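PDB 6OSU: D-alanyl-D-alanine carboxypeptidase (Penicillin binding protein) family protein from Francisella tularensis subsp. tularensis, which probably removes the terminal D-alanine from cell-wall peptide precursors as a serine-type D-alanyl-D-alanine carboxypeptidase during peptidoglycan synthesis. Local coordinates for residues A[66-71]-A[184-189]; A[103-108]-A[114-119]; A[222-227]-A[250-255]; A[296-301]-A[365-370]; A[340-345]-A[380-385]. All coordinates share one frame; numbering follows the deposited sequence.

Contact 1 (A[66-71]-A[184-189])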
# COMPACT_ATOMS: atom_id res chain seq x y z
N THR A 66 6.35 11.55 3.85
CA THR A 66 6.04 11.90 5.23
C THR A 66 4.55 12.17 5.42
O THR A 66 3.97 11.77 6.44
CB THR A 66 6.86 13.13 5.64
OG1 THR A 66 8.26 12.89 5.44
CG2 THR A 66 6.60 13.51 7.09
N LYS A 67 3.92 12.82 4.45
CA LYS A 67 2.51 13.18 4.56
C LYS A 67 1.61 11.95 4.69
O LYS A 67 0.47 12.09 5.15
CB LYS A 67 2.07 14.00 3.34
CG LYS A 67 2.67 15.39 3.26
CD LYS A 67 2.01 16.20 2.16
CE LYS A 67 2.52 17.64 2.13
NZ LYS A 67 3.96 17.74 1.72
N ILE A 68 2.08 10.77 4.31
CA ILE A 68 1.28 9.57 4.49
C ILE A 68 1.11 9.27 5.97
O ILE A 68 0.01 8.91 6.43
CB ILE A 68 1.90 8.37 3.75
CG1 ILE A 68 1.98 8.65 2.25
CG2 ILE A 68 1.10 7.11 4.02
CD1 ILE A 68 2.70 7.57 1.48
N MET A 69 2.18 9.41 6.75
CA MET A 69 2.08 9.20 8.19
C MET A 69 1.18 10.25 8.83
O MET A 69 0.37 9.93 9.70
CB MET A 69 3.47 9.22 8.84
CG MET A 69 3.41 9.17 10.36
SD MET A 69 2.60 7.67 10.95
CE MET A 69 3.95 6.49 10.83
N THR A 70 1.31 11.51 8.41
CA THR A 70 0.43 12.55 8.94
C THR A 70 -1.02 12.22 8.62
O THR A 70 -1.89 12.28 9.50
CB THR A 70 0.82 13.91 8.36
OG1 THR A 70 2.18 14.20 8.70
CG2 THR A 70 -0.07 15.00 8.94
N SER A 71 -1.30 11.83 7.38
CA SER A 71 -2.65 11.42 7.01
C SER A 71 -3.06 10.16 7.76
O SER A 71 -4.23 9.99 8.12
CB SER A 71 -2.73 11.19 5.50
OG SER A 71 -4.02 10.74 5.14
N ARG A 184 0.40 -0.58 3.73
CA ARG A 184 -0.44 -1.75 3.99
C ARG A 184 -1.31 -1.54 5.22
O ARG A 184 -2.50 -1.87 5.21
CB ARG A 184 0.43 -2.99 4.16
CG ARG A 184 -0.35 -4.28 4.33
CD ARG A 184 0.57 -5.49 4.44
NE ARG A 184 -0.17 -6.75 4.47
CZ ARG A 184 -0.18 -7.59 5.49
NH1 ARG A 184 0.52 -7.32 6.59
NH2 ARG A 184 -0.89 -8.71 5.42
N SER A 185 -0.74 -0.99 6.29
CA SER A 185 -1.54 -0.69 7.48
C SER A 185 -2.64 0.32 7.16
O SER A 185 -3.77 0.21 7.65
CB SER A 185 -0.63 -0.17 8.59
OG SER A 185 -1.37 0.12 9.76
N TYR A 186 -2.32 1.31 6.32
CA TYR A 186 -3.30 2.34 5.96
C TYR A 186 -4.48 1.73 5.22
O TYR A 186 -5.64 2.01 5.55
CB TYR A 186 -2.60 3.41 5.11
CG TYR A 186 -3.26 4.77 5.10
CD1 TYR A 186 -2.51 5.91 5.33
CD2 TYR A 186 -4.61 4.91 4.84
CE1 TYR A 186 -3.09 7.16 5.32
CE2 TYR A 186 -5.21 6.16 4.82
CZ TYR A 186 -4.44 7.28 5.06
OH TYR A 186 -5.02 8.52 5.05
N ILE A 187 -4.21 0.91 4.20
CA ILE A 187 -5.28 0.25 3.45
C ILE A 187 -6.19 -0.52 4.39
O ILE A 187 -7.42 -0.52 4.25
CB ILE A 187 -4.70 -0.69 2.38
CG1 ILE A 187 -3.60 -0.01 1.58
CG2 ILE A 187 -5.80 -1.17 1.44
CD1 ILE A 187 -4.06 1.20 0.93
N TYR A 188 -5.60 -1.21 5.36
CA TYR A 188 -6.34 -2.14 6.19
C TYR A 188 -7.17 -1.42 7.25
O TYR A 188 -8.36 -1.69 7.41
CB TYR A 188 -5.37 -3.14 6.84
CG TYR A 188 -6.02 -4.08 7.81
CD1 TYR A 188 -6.76 -5.17 7.37
CD2 TYR A 188 -5.90 -3.88 9.18
CE1 TYR A 188 -7.36 -6.04 8.26
CE2 TYR A 188 -6.50 -4.74 10.08
CZ TYR A 188 -7.23 -5.82 9.62
OH TYR A 188 -7.82 -6.67 10.51
N ASN A 189 -6.55 -0.48 7.96
CA ASN A 189 -7.23 0.15 9.09
C ASN A 189 -8.16 1.27 8.67
O ASN A 189 -9.15 1.53 9.36
CB ASN A 189 -6.20 0.67 10.09
CG ASN A 189 -5.46 -0.45 10.81
OD1 ASN A 189 -4.29 -0.71 10.54
ND2 ASN A 189 -6.15 -1.12 11.72

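Contact 2 (A[103-108]-A[114-119])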
# COMPACT_ATOMS: atom_id res chain seq x y z
N MET A 103 -2.55 24.16 -0.91
CA MET A 103 -3.95 24.15 -1.32
C MET A 103 -4.59 25.52 -1.17
O MET A 103 -5.75 25.70 -1.57
CB MET A 103 -4.74 23.11 -0.52
CG MET A 103 -5.19 23.55 0.86
SD MET A 103 -6.32 22.35 1.60
CE MET A 103 -7.67 22.37 0.43
N TYR A 104 -3.86 26.48 -0.60
CA TYR A 104 -4.24 27.89 -0.52
C TYR A 104 -5.37 28.11 0.49
O TYR A 104 -6.42 28.67 0.17
CB TYR A 104 -4.60 28.44 -1.90
CG TYR A 104 -3.42 28.36 -2.85
CD1 TYR A 104 -2.47 29.37 -2.90
CD2 TYR A 104 -3.24 27.25 -3.67
CE1 TYR A 104 -1.38 29.29 -3.74
CE2 TYR A 104 -2.16 27.16 -4.52
CZ TYR A 104 -1.23 28.19 -4.56
OH TYR A 104 -0.15 28.10 -5.41
N VAL A 105 -5.14 27.66 1.72
CA VAL A 105 -6.00 28.00 2.85
C VAL A 105 -5.52 29.32 3.45
O VAL A 105 -4.31 29.58 3.52
CB VAL A 105 -6.00 26.87 3.91
CG1 VAL A 105 -6.77 25.67 3.39
CG2 VAL A 105 -4.58 26.48 4.28
N LYS A 106 -6.46 30.16 3.85
CA LYS A 106 -6.15 31.48 4.37
C LYS A 106 -6.06 31.46 5.89
O LYS A 106 -6.73 30.67 6.57
CB LYS A 106 -7.21 32.49 3.95
CG LYS A 106 -7.30 32.74 2.45
CD LYS A 106 -8.48 33.65 2.14
CE LYS A 106 -8.37 34.27 0.75
NZ LYS A 106 -8.35 33.24 -0.32
N ALA A 107 -5.22 32.34 6.43
CA ALA A 107 -5.10 32.47 7.88
C ALA A 107 -6.38 33.03 8.47
O ALA A 107 -6.99 33.96 7.92
CB ALA A 107 -3.92 33.37 8.23
N GLY A 108 -6.80 32.47 9.60
CA GLY A 108 -8.02 32.88 10.27
C GLY A 108 -9.28 32.20 9.78
O GLY A 108 -10.33 32.37 10.40
N ARG A 114 -12.15 17.05 5.99
CA ARG A 114 -12.25 16.45 4.66
C ARG A 114 -11.52 17.29 3.62
O ARG A 114 -10.78 16.75 2.79
CB ARG A 114 -13.72 16.25 4.28
CG ARG A 114 -13.94 15.14 3.26
CD ARG A 114 -15.42 14.85 3.00
NE ARG A 114 -15.96 13.76 3.82
CZ ARG A 114 -15.69 12.47 3.65
NH1 ARG A 114 -14.87 12.08 2.67
NH2 ARG A 114 -16.24 11.56 4.44
N ASN A 115 -11.70 18.61 3.67
CA ASN A 115 -11.00 19.48 2.72
C ASN A 115 -9.49 19.48 2.97
O ASN A 115 -8.70 19.40 2.02
CB ASN A 115 -11.56 20.89 2.78
CG ASN A 115 -12.92 21.01 2.14
OD1 ASN A 115 -13.25 20.26 1.22
ND2 ASN A 115 -13.72 21.96 2.61
N LEU A 116 -9.07 19.58 4.24
CA LEU A 116 -7.65 19.62 4.55
C LEU A 116 -6.96 18.31 4.18
O LEU A 116 -5.84 18.31 3.66
CB LEU A 116 -7.43 19.93 6.03
CG LEU A 116 -7.72 21.35 6.50
CD1 LEU A 116 -7.49 21.47 8.00
CD2 LEU A 116 -6.85 22.35 5.75
N VAL A 117 -7.62 17.17 4.45
CA VAL A 117 -7.03 15.88 4.10
C VAL A 117 -6.94 15.73 2.59
O VAL A 117 -5.96 15.20 2.06
CB VAL A 117 -7.83 14.74 4.75
CG1 VAL A 117 -7.36 13.39 4.23
CG2 VAL A 117 -7.69 14.79 6.26
N THR A 118 -7.97 16.20 1.87
CA THR A 118 -7.91 16.18 0.42
C THR A 118 -6.75 17.02 -0.10
O THR A 118 -6.02 16.60 -1.00
CB THR A 118 -9.24 16.66 -0.17
OG1 THR A 118 -10.32 15.95 0.43
CG2 THR A 118 -9.28 16.43 -1.67
N GLY A 119 -6.57 18.22 0.47
CA GLY A 119 -5.43 19.03 0.08
C GLY A 119 -4.11 18.35 0.35
O GLY A 119 -3.19 18.39 -0.47

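Contact 3 (A[222-227]-A[250-255])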
# COMPACT_ATOMS: atom_id res chain seq x y z
N PRO A 222 -17.48 25.67 -15.61
CA PRO A 222 -17.36 27.12 -15.43
C PRO A 222 -16.20 27.68 -16.23
O PRO A 222 -15.29 26.97 -16.65
CB PRO A 222 -17.12 27.27 -13.92
CG PRO A 222 -17.48 25.95 -13.32
CD PRO A 222 -17.17 24.94 -14.37
N LYS A 223 -16.24 28.99 -16.43
CA LYS A 223 -15.19 29.71 -17.14
C LYS A 223 -14.33 30.44 -16.11
O LYS A 223 -14.85 31.25 -15.33
CB LYS A 223 -15.78 30.69 -18.15
CG LYS A 223 -14.73 31.39 -19.01
CD LYS A 223 -14.99 31.15 -20.49
CE LYS A 223 -14.13 32.05 -21.35
NZ LYS A 223 -14.48 31.93 -22.79
N PHE A 224 -13.03 30.16 -16.13
CA PHE A 224 -12.09 30.78 -15.21
C PHE A 224 -11.12 31.66 -15.97
O PHE A 224 -10.64 31.28 -17.05
CB PHE A 224 -11.31 29.71 -14.42
CG PHE A 224 -12.18 28.84 -13.57
CD1 PHE A 224 -12.51 27.56 -13.97
CD2 PHE A 224 -12.68 29.30 -12.36
CE1 PHE A 224 -13.31 26.75 -13.19
CE2 PHE A 224 -13.48 28.49 -11.57
CZ PHE A 224 -13.79 27.22 -11.99
N ASP A 225 -10.84 32.84 -15.42
CA ASP A 225 -9.78 33.68 -15.95
C ASP A 225 -8.45 32.95 -15.85
O ASP A 225 -8.09 32.43 -14.79
CB ASP A 225 -9.72 35.01 -15.19
CG ASP A 225 -8.77 36.00 -15.84
OD1 ASP A 225 -8.59 35.93 -17.08
OD2 ASP A 225 -8.20 36.85 -15.12
N ARG A 226 -7.72 32.90 -16.97
CA ARG A 226 -6.46 32.15 -17.00
C ARG A 226 -5.44 32.74 -16.04
O ARG A 226 -4.69 32.01 -15.39
CB ARG A 226 -5.91 32.13 -18.43
CG ARG A 226 -6.01 33.47 -19.15
CD ARG A 226 -6.12 33.29 -20.66
NE ARG A 226 -6.80 34.41 -21.31
CZ ARG A 226 -6.28 35.17 -22.27
NH1 ARG A 226 -5.06 34.93 -22.72
NH2 ARG A 226 -6.99 36.16 -22.79
N ALA A 227 -5.40 34.07 -15.92
CA ALA A 227 -4.33 34.73 -15.18
C ALA A 227 -4.61 34.81 -13.68
O ALA A 227 -3.66 34.79 -12.88
CB ALA A 227 -4.09 36.13 -15.74
N LYS A 250 -24.50 28.96 -7.39
CA LYS A 250 -24.14 28.90 -5.98
C LYS A 250 -22.77 28.25 -5.77
O LYS A 250 -21.99 28.71 -4.93
CB LYS A 250 -25.20 28.13 -5.19
CG LYS A 250 -24.93 28.05 -3.70
CD LYS A 250 -25.81 27.01 -3.02
CE LYS A 250 -27.28 27.39 -3.07
NZ LYS A 250 -27.62 28.42 -2.05
N LEU A 251 -22.47 27.19 -6.52
CA LEU A 251 -21.19 26.51 -6.38
C LEU A 251 -20.05 27.28 -7.03
O LEU A 251 -18.92 27.23 -6.55
CB LEU A 251 -21.27 25.10 -6.98
CG LEU A 251 -22.28 24.15 -6.33
CD1 LEU A 251 -22.38 22.86 -7.13
CD2 LEU A 251 -21.90 23.87 -4.89
N PHE A 252 -20.34 27.99 -8.12
CA PHE A 252 -19.35 28.82 -8.82
C PHE A 252 -19.92 30.22 -8.96
O PHE A 252 -20.45 30.58 -10.02
CB PHE A 252 -19.00 28.23 -10.19
CG PHE A 252 -18.46 26.84 -10.14
CD1 PHE A 252 -17.11 26.61 -9.90
CD2 PHE A 252 -19.29 25.75 -10.34
CE1 PHE A 252 -16.61 25.32 -9.86
CE2 PHE A 252 -18.79 24.46 -10.30
CZ PHE A 252 -17.45 24.25 -10.06
N PRO A 253 -19.85 31.03 -7.90
CA PRO A 253 -20.36 32.41 -7.99
C PRO A 253 -19.61 33.24 -9.02
O PRO A 253 -18.76 32.71 -9.73
CB PRO A 253 -20.16 32.96 -6.57
CG PRO A 253 -20.05 31.74 -5.70
CD PRO A 253 -19.37 30.71 -6.55
N LYS A 254 -19.91 34.53 -9.12
CA LYS A 254 -19.24 35.40 -10.08
C LYS A 254 -18.19 36.23 -9.35
O LYS A 254 -18.52 37.04 -8.48
CB LYS A 254 -20.25 36.30 -10.79
CG LYS A 254 -21.18 35.53 -11.73
CD LYS A 254 -21.99 36.45 -12.64
CE LYS A 254 -23.31 36.85 -12.01
NZ LYS A 254 -24.36 37.08 -13.04
N GLY A 255 -16.92 36.01 -9.71
CA GLY A 255 -15.82 36.73 -9.11
C GLY A 255 -15.07 35.96 -8.04
O GLY A 255 -14.02 36.44 -7.58

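Contact 4 (A[296-301]-A[365-370])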
# COMPACT_ATOMS: atom_id res chain seq x y z
N ASP A 296 -8.71 -7.67 -9.96
CA ASP A 296 -9.37 -8.95 -9.65
C ASP A 296 -8.95 -9.46 -8.27
O ASP A 296 -8.36 -10.53 -8.11
CB ASP A 296 -9.09 -9.98 -10.75
CG ASP A 296 -9.93 -11.24 -10.59
OD1 ASP A 296 -9.36 -12.33 -10.44
OD2 ASP A 296 -11.18 -11.12 -10.62
N GLY A 297 -9.26 -8.65 -7.26
CA GLY A 297 -9.09 -9.03 -5.87
C GLY A 297 -7.64 -9.03 -5.40
O GLY A 297 -7.36 -9.19 -4.21
N GLU A 298 -6.72 -8.86 -6.34
CA GLU A 298 -5.29 -8.92 -6.06
C GLU A 298 -4.71 -7.50 -6.06
O GLU A 298 -4.63 -6.86 -7.11
CB GLU A 298 -4.57 -9.81 -7.07
CG GLU A 298 -3.12 -10.09 -6.77
CD GLU A 298 -2.93 -11.20 -5.75
OE1 GLU A 298 -3.92 -11.61 -5.10
OE2 GLU A 298 -1.78 -11.67 -5.59
N ARG A 299 -4.33 -7.02 -4.88
CA ARG A 299 -3.78 -5.68 -4.71
C ARG A 299 -2.31 -5.77 -4.35
O ARG A 299 -1.91 -6.56 -3.48
CB ARG A 299 -4.52 -4.90 -3.62
CG ARG A 299 -3.79 -3.63 -3.21
CD ARG A 299 -4.44 -2.94 -2.03
NE ARG A 299 -5.80 -2.49 -2.34
CZ ARG A 299 -6.08 -1.39 -3.04
NH1 ARG A 299 -5.10 -0.63 -3.52
NH2 ARG A 299 -7.34 -1.06 -3.27
N PHE A 300 -1.50 -4.95 -5.01
CA PHE A 300 -0.08 -4.86 -4.72
C PHE A 300 0.28 -3.44 -4.31
O PHE A 300 -0.35 -2.47 -4.74
CB PHE A 300 0.77 -5.28 -5.92
CG PHE A 300 0.91 -6.77 -6.05
CD1 PHE A 300 1.84 -7.46 -5.30
CD2 PHE A 300 0.11 -7.48 -6.93
CE1 PHE A 300 1.97 -8.83 -5.41
CE2 PHE A 300 0.23 -8.85 -7.06
CZ PHE A 300 1.17 -9.53 -6.30
N ILE A 301 1.30 -3.33 -3.47
CA ILE A 301 1.83 -2.05 -3.02
C ILE A 301 3.27 -1.94 -3.49
O ILE A 301 4.07 -2.86 -3.29
CB ILE A 301 1.74 -1.92 -1.49
CG1 ILE A 301 0.27 -1.85 -1.06
CG2 ILE A 301 2.51 -0.70 -1.00
CD1 ILE A 301 0.04 -2.13 0.41
N TYR A 365 -0.85 -19.01 3.56
CA TYR A 365 -1.47 -18.20 2.52
C TYR A 365 -0.35 -17.34 1.93
O TYR A 365 0.15 -16.43 2.60
CB TYR A 365 -2.60 -17.35 3.10
CG TYR A 365 -3.40 -16.56 2.08
CD1 TYR A 365 -4.06 -17.21 1.04
CD2 TYR A 365 -3.51 -15.18 2.18
CE1 TYR A 365 -4.79 -16.48 0.11
CE2 TYR A 365 -4.25 -14.46 1.26
CZ TYR A 365 -4.89 -15.11 0.23
OH TYR A 365 -5.61 -14.38 -0.68
N LYS A 366 0.05 -17.65 0.70
CA LYS A 366 1.28 -17.11 0.14
C LYS A 366 1.06 -16.56 -1.26
O LYS A 366 0.21 -17.04 -2.02
CB LYS A 366 2.38 -18.19 0.11
CG LYS A 366 3.80 -17.66 0.01
CD LYS A 366 4.82 -18.79 0.03
CE LYS A 366 6.18 -18.34 -0.51
NZ LYS A 366 6.98 -17.54 0.46
N THR A 367 1.84 -15.53 -1.60
CA THR A 367 1.88 -14.99 -2.95
C THR A 367 2.99 -15.71 -3.71
O THR A 367 4.17 -15.56 -3.40
CB THR A 367 2.12 -13.48 -2.92
OG1 THR A 367 1.06 -12.84 -2.20
CG2 THR A 367 2.19 -12.92 -4.33
N VAL A 368 2.61 -16.50 -4.71
CA VAL A 368 3.55 -17.34 -5.44
C VAL A 368 3.38 -17.10 -6.93
O VAL A 368 2.33 -16.61 -7.38
CB VAL A 368 3.36 -18.84 -5.09
CG1 VAL A 368 3.64 -19.08 -3.61
CG2 VAL A 368 1.96 -19.29 -5.46
N PRO A 369 4.40 -17.41 -7.74
CA PRO A 369 4.25 -17.26 -9.19
C PRO A 369 3.12 -18.12 -9.73
O PRO A 369 2.91 -19.25 -9.29
CB PRO A 369 5.61 -17.73 -9.73
CG PRO A 369 6.56 -17.52 -8.59
CD PRO A 369 5.77 -17.79 -7.35
N LYS A 370 2.37 -17.55 -10.69
CA LYS A 370 1.30 -18.30 -11.33
C LYS A 370 1.81 -19.61 -11.91
O LYS A 370 1.12 -20.64 -11.87
CB LYS A 370 0.65 -17.47 -12.44
CG LYS A 370 -0.34 -16.42 -11.98
CD LYS A 370 -1.18 -15.95 -13.17
CE LYS A 370 -1.09 -14.45 -13.37
NZ LYS A 370 -1.76 -13.68 -12.29

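Contact 5 (A[340-345]-A[380-385])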
# COMPACT_ATOMS: atom_id res chain seq x y z
N VAL A 340 -2.62 -34.42 8.51
CA VAL A 340 -1.72 -35.10 7.58
C VAL A 340 -1.23 -36.35 8.30
O VAL A 340 -0.36 -36.25 9.18
CB VAL A 340 -0.55 -34.22 7.13
CG1 VAL A 340 0.42 -35.02 6.29
CG2 VAL A 340 -1.07 -33.02 6.33
N THR A 341 -1.76 -37.51 7.94
CA THR A 341 -1.46 -38.76 8.61
C THR A 341 -0.48 -39.59 7.79
O THR A 341 -0.55 -39.62 6.56
CB THR A 341 -2.74 -39.57 8.84
OG1 THR A 341 -3.77 -38.71 9.35
CG2 THR A 341 -2.50 -40.70 9.83
N ILE A 342 0.46 -40.24 8.48
CA ILE A 342 1.42 -41.15 7.86
C ILE A 342 1.59 -42.36 8.76
O ILE A 342 1.18 -42.37 9.92
CB ILE A 342 2.79 -40.49 7.60
CG1 ILE A 342 3.48 -40.17 8.92
CG2 ILE A 342 2.66 -39.25 6.72
CD1 ILE A 342 4.96 -40.52 8.94
N SER A 343 2.22 -43.40 8.21
CA SER A 343 2.52 -44.60 8.99
C SER A 343 3.66 -44.33 9.97
O SER A 343 4.68 -43.72 9.61
CB SER A 343 2.90 -45.75 8.07
OG SER A 343 3.96 -45.39 7.20
N ALA A 344 3.49 -44.78 11.20
CA ALA A 344 4.49 -44.59 12.25
C ALA A 344 5.47 -45.74 12.37
O ALA A 344 6.32 -45.72 13.27
CB ALA A 344 3.80 -44.36 13.60
N ASP A 345 5.40 -46.74 11.49
CA ASP A 345 6.28 -47.90 11.62
C ASP A 345 7.72 -47.54 11.34
O ASP A 345 8.64 -48.09 11.95
CB ASP A 345 5.82 -49.02 10.70
CG ASP A 345 4.35 -49.28 10.79
OD1 ASP A 345 3.82 -50.06 9.97
OD2 ASP A 345 3.71 -48.67 11.67
N ILE A 380 5.75 -33.38 4.57
CA ILE A 380 6.12 -33.30 5.97
C ILE A 380 7.60 -33.64 6.09
O ILE A 380 8.02 -34.76 5.77
CB ILE A 380 5.28 -34.25 6.84
CG1 ILE A 380 3.80 -33.90 6.71
CG2 ILE A 380 5.71 -34.15 8.30
CD1 ILE A 380 3.45 -32.50 7.17
N GLU A 381 8.40 -32.67 6.52
CA GLU A 381 9.81 -32.89 6.82
C GLU A 381 9.94 -33.12 8.32
O GLU A 381 9.83 -32.17 9.11
CB GLU A 381 10.68 -31.72 6.37
CG GLU A 381 12.11 -31.82 6.91
CD GLU A 381 13.06 -30.82 6.29
OE1 GLU A 381 12.62 -29.71 5.93
OE2 GLU A 381 14.26 -31.16 6.16
N PHE A 382 10.18 -34.36 8.72
CA PHE A 382 10.31 -34.67 10.13
C PHE A 382 11.71 -34.31 10.63
O PHE A 382 12.67 -34.21 9.86
CB PHE A 382 10.04 -36.15 10.40
CG PHE A 382 8.61 -36.55 10.20
CD1 PHE A 382 7.69 -36.42 11.23
CD2 PHE A 382 8.18 -37.06 8.98
CE1 PHE A 382 6.37 -36.78 11.05
CE2 PHE A 382 6.86 -37.43 8.80
CZ PHE A 382 5.96 -37.29 9.84
N ASN A 383 11.79 -34.09 11.93
CA ASN A 383 13.08 -34.02 12.59
C ASN A 383 13.79 -35.35 12.38
O ASN A 383 13.23 -36.40 12.74
CB ASN A 383 12.89 -33.72 14.08
CG ASN A 383 14.20 -33.42 14.79
OD1 ASN A 383 15.13 -34.22 14.78
ND2 ASN A 383 14.27 -32.26 15.43
N PRO A 384 14.99 -35.37 11.79
CA PRO A 384 15.64 -36.66 11.50
C PRO A 384 15.95 -37.48 12.73
O PRO A 384 16.14 -38.69 12.62
CB PRO A 384 16.92 -36.25 10.76
CG PRO A 384 17.16 -34.84 11.17
CD PRO A 384 15.81 -34.22 11.36
N ASN A 385 16.00 -36.85 13.91
CA ASN A 385 16.26 -37.55 15.17
C ASN A 385 14.99 -37.81 15.95
O ASN A 385 15.01 -37.86 17.19
CB ASN A 385 17.25 -36.75 16.01
CG ASN A 385 18.46 -36.30 15.22
OD1 ASN A 385 18.66 -35.10 15.01
ND2 ASN A 385 19.26 -37.25 14.76

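Contact 1 (A[66-71]-A[184-189])
S71 OG sits among three polar groups. Y186 OH reaches it from the segment 184-189, while D121 OD1 and Y197 OH make weak hydrogen bonds to it. S71 lies on helix 66-79, the helix that follows S64 and carries K67, consistent with the SxxK motif of penicillin-binding proteins. The modelled distance from S71 OG to Y186 OH is 2.4 Å. This is very short, so its exact length is doubtful. S71 OG is anti to the backbone N (chi1 178°), which sets the hydroxyl at the edge of the Y186 ring, beside its OH.

Y186 comes from helix 176-189 and extends its ring across the gap between the helices. Both I68 O and S71 OG lie at the edge of this ring, near its plane. I68 O is 3.7 Å from Y186 CE1. I68 CG2 is 4.0 Å from Y186 CD1, the two side chains crossing at a slant. I68 also packs on M277 and K278. The contact joins helices 66-79 and 176-189 beside strand 274-282, which carries K278, predicted to bind substrate. On the same helix as S71, K67 NZ is hydrogen-bonded to S64 OG, N126 OD1 and D165 O.

Contact 2 (A[103-108]-A[114-119])
M103 reaches helix 113-123 through a side chain that starts in the crowded position, with CG between the backbone N and the carbonyl carbon (chi1 82°). The chain runs straight at chi2 and bends at chi3 (-61°). The bend places the methyl against the helix backbone, and M103 CE comes to 3.5 Å from N115 O. That carbonyl oxygen also accepts the helical hydrogen bond from G119 N, so the methyl lies against a peptide group that is already paired.

M103 SD rests over the glycine, 3.8 Å from G119 CA. G119 has no side chain, and the sulfur can therefore approach the helix backbone closely. The contact packs a loop against the helix that leads to S124, a predicted active-site residue of the serine beta-lactamase/penicillin-binding-protein fold. The loop itself connects helix 93-96 to strand 110-112.

L116 adds the second patch. Its CD2 branch is shared by two loop residues: it is 4.2 Å from M103 SD and 4.1 Å from V105 CG1. The V105 and L116 side chains cross at about a right angle. W204 of strand 201-205 touches M103, V105 and N115. A128 of helix 126-137 touches both M103 and L116. The N115 amide turns to the other side, where OD1 is hydrogen-bonded to S211 OG.

Contact 3 (A[222-227]-A[250-255])
F252 is the residue at which the backbone leaves helix 242-251, with phi -127° and psi 80°, and its CA lies 7.1 Å from the CA of P222. Both side chains point into the gap between the segments. The contact joins the antiparallel pair 223-224/231-233 to the C-terminal end of helix 242-251.

P222 makes a CH-pi contact with the phenylalanine. P222 CG stands over one face of the F252 ring, 3.3 Å from its centroid and only 5° off the ring normal. P222 CG is thus almost above the ring centre and close to all six ring atoms, with F252 CG the nearest at 3.4 Å. F252 CG is anti to the carbonyl carbon, which presents one ring face to P222.

F224 touches the same ring with its far end. F224 CZ is 4.0 Å from F252 CD1, and the two side chains cross at about a right angle.

The disulfide C220-C248 links the chain two residues before P222 to helix 242-251, four residues before F252. F258 of strand 258-262 meets the rings of both F224 and F252. R217 of helix 214-220 packs on P222, F224 and F252, and V203 of strand 201-205 touches F252.

Contact 4 (A[296-301]-A[365-370])
T367 stands opposite E298 and F300 where the C-terminal beta domain of this PBP5-type protein meets the catalytic domain. Its CB points toward the strand 298-307 and splits into two branches. The methyl branch, T367 CG2, is anti to the backbone N while the hydroxyl lies beside it (chi1 -60°). This sends the methyl across the interface. T367 CG2 meets F300 CZ at 4.1 Å, at the edge of the ring and near its plane. The same methyl lies 4.3 Å from E298 OE2, a loose contact.

The hydroxyl branch has polar partners outside the two segments: T367 OG1 is hydrogen-bonded to N330 OD1 and to T47 OG1. The backbone is held as well, through T367 N to D49 OD2. The glutamate near the methyl has its own partner: E298 OE1 makes a salt bridge to R46 NH2.

Contact 5 (A[340-345]-A[380-385])
V340 and I380 form one tight spot of this contact, with V340 CG1 3.6 Å from I380 CG1. The two side chains lie alongside each other and run in opposite senses. The second tight spot lies further along the strands. I342 CG1 is set between the backbone N and the carbonyl carbon (chi1 67°), and I342 CD1 reaches 3.5 Å from F382 CZ. These two side chains meet from facing strands. Within its own strand, I380 CG2 lies over one face of the F382 ring.

On the solvent side T341 points away, its OG1 hydrogen-bonded to T357 OG1. After the strand ends at F382, N383 forms an Asx turn, where N385 N donates to N383 OD1 at 2.9 Å.

Strands 340-343 and 376-382 are the outermost strands of one five-stranded antiparallel sheet. Their side chains meet, with V358 packed on V340 and I380, consistent with a strongly curved sheet in the beta-rich C-terminal domain of PBP5-like carboxypeptidases.

In the fold
From the N terminus, contact 1 opens first, at helix 66-79, and closes a long loop, about half of it helical, at helix 176-189. Contact 2 is nested inside that loop and closes a short loop that includes strand 110-112. Contact 3 follows in series and closes the loop that contains strand 231-233 and most of helix 242-251, about 35 Å from contact 1 between centres. Contacts 4 and 5 come last and cross, since 340-345 lies between 296-301 and 365-370, and 380-385 comes after both. Contact 4 ties the catalytic part to the C-terminal domain, whereas contact 5 stays within that domain. Contacts 1 and 4 touch directly, R184 CA being 3.6 Å from I301 CD1.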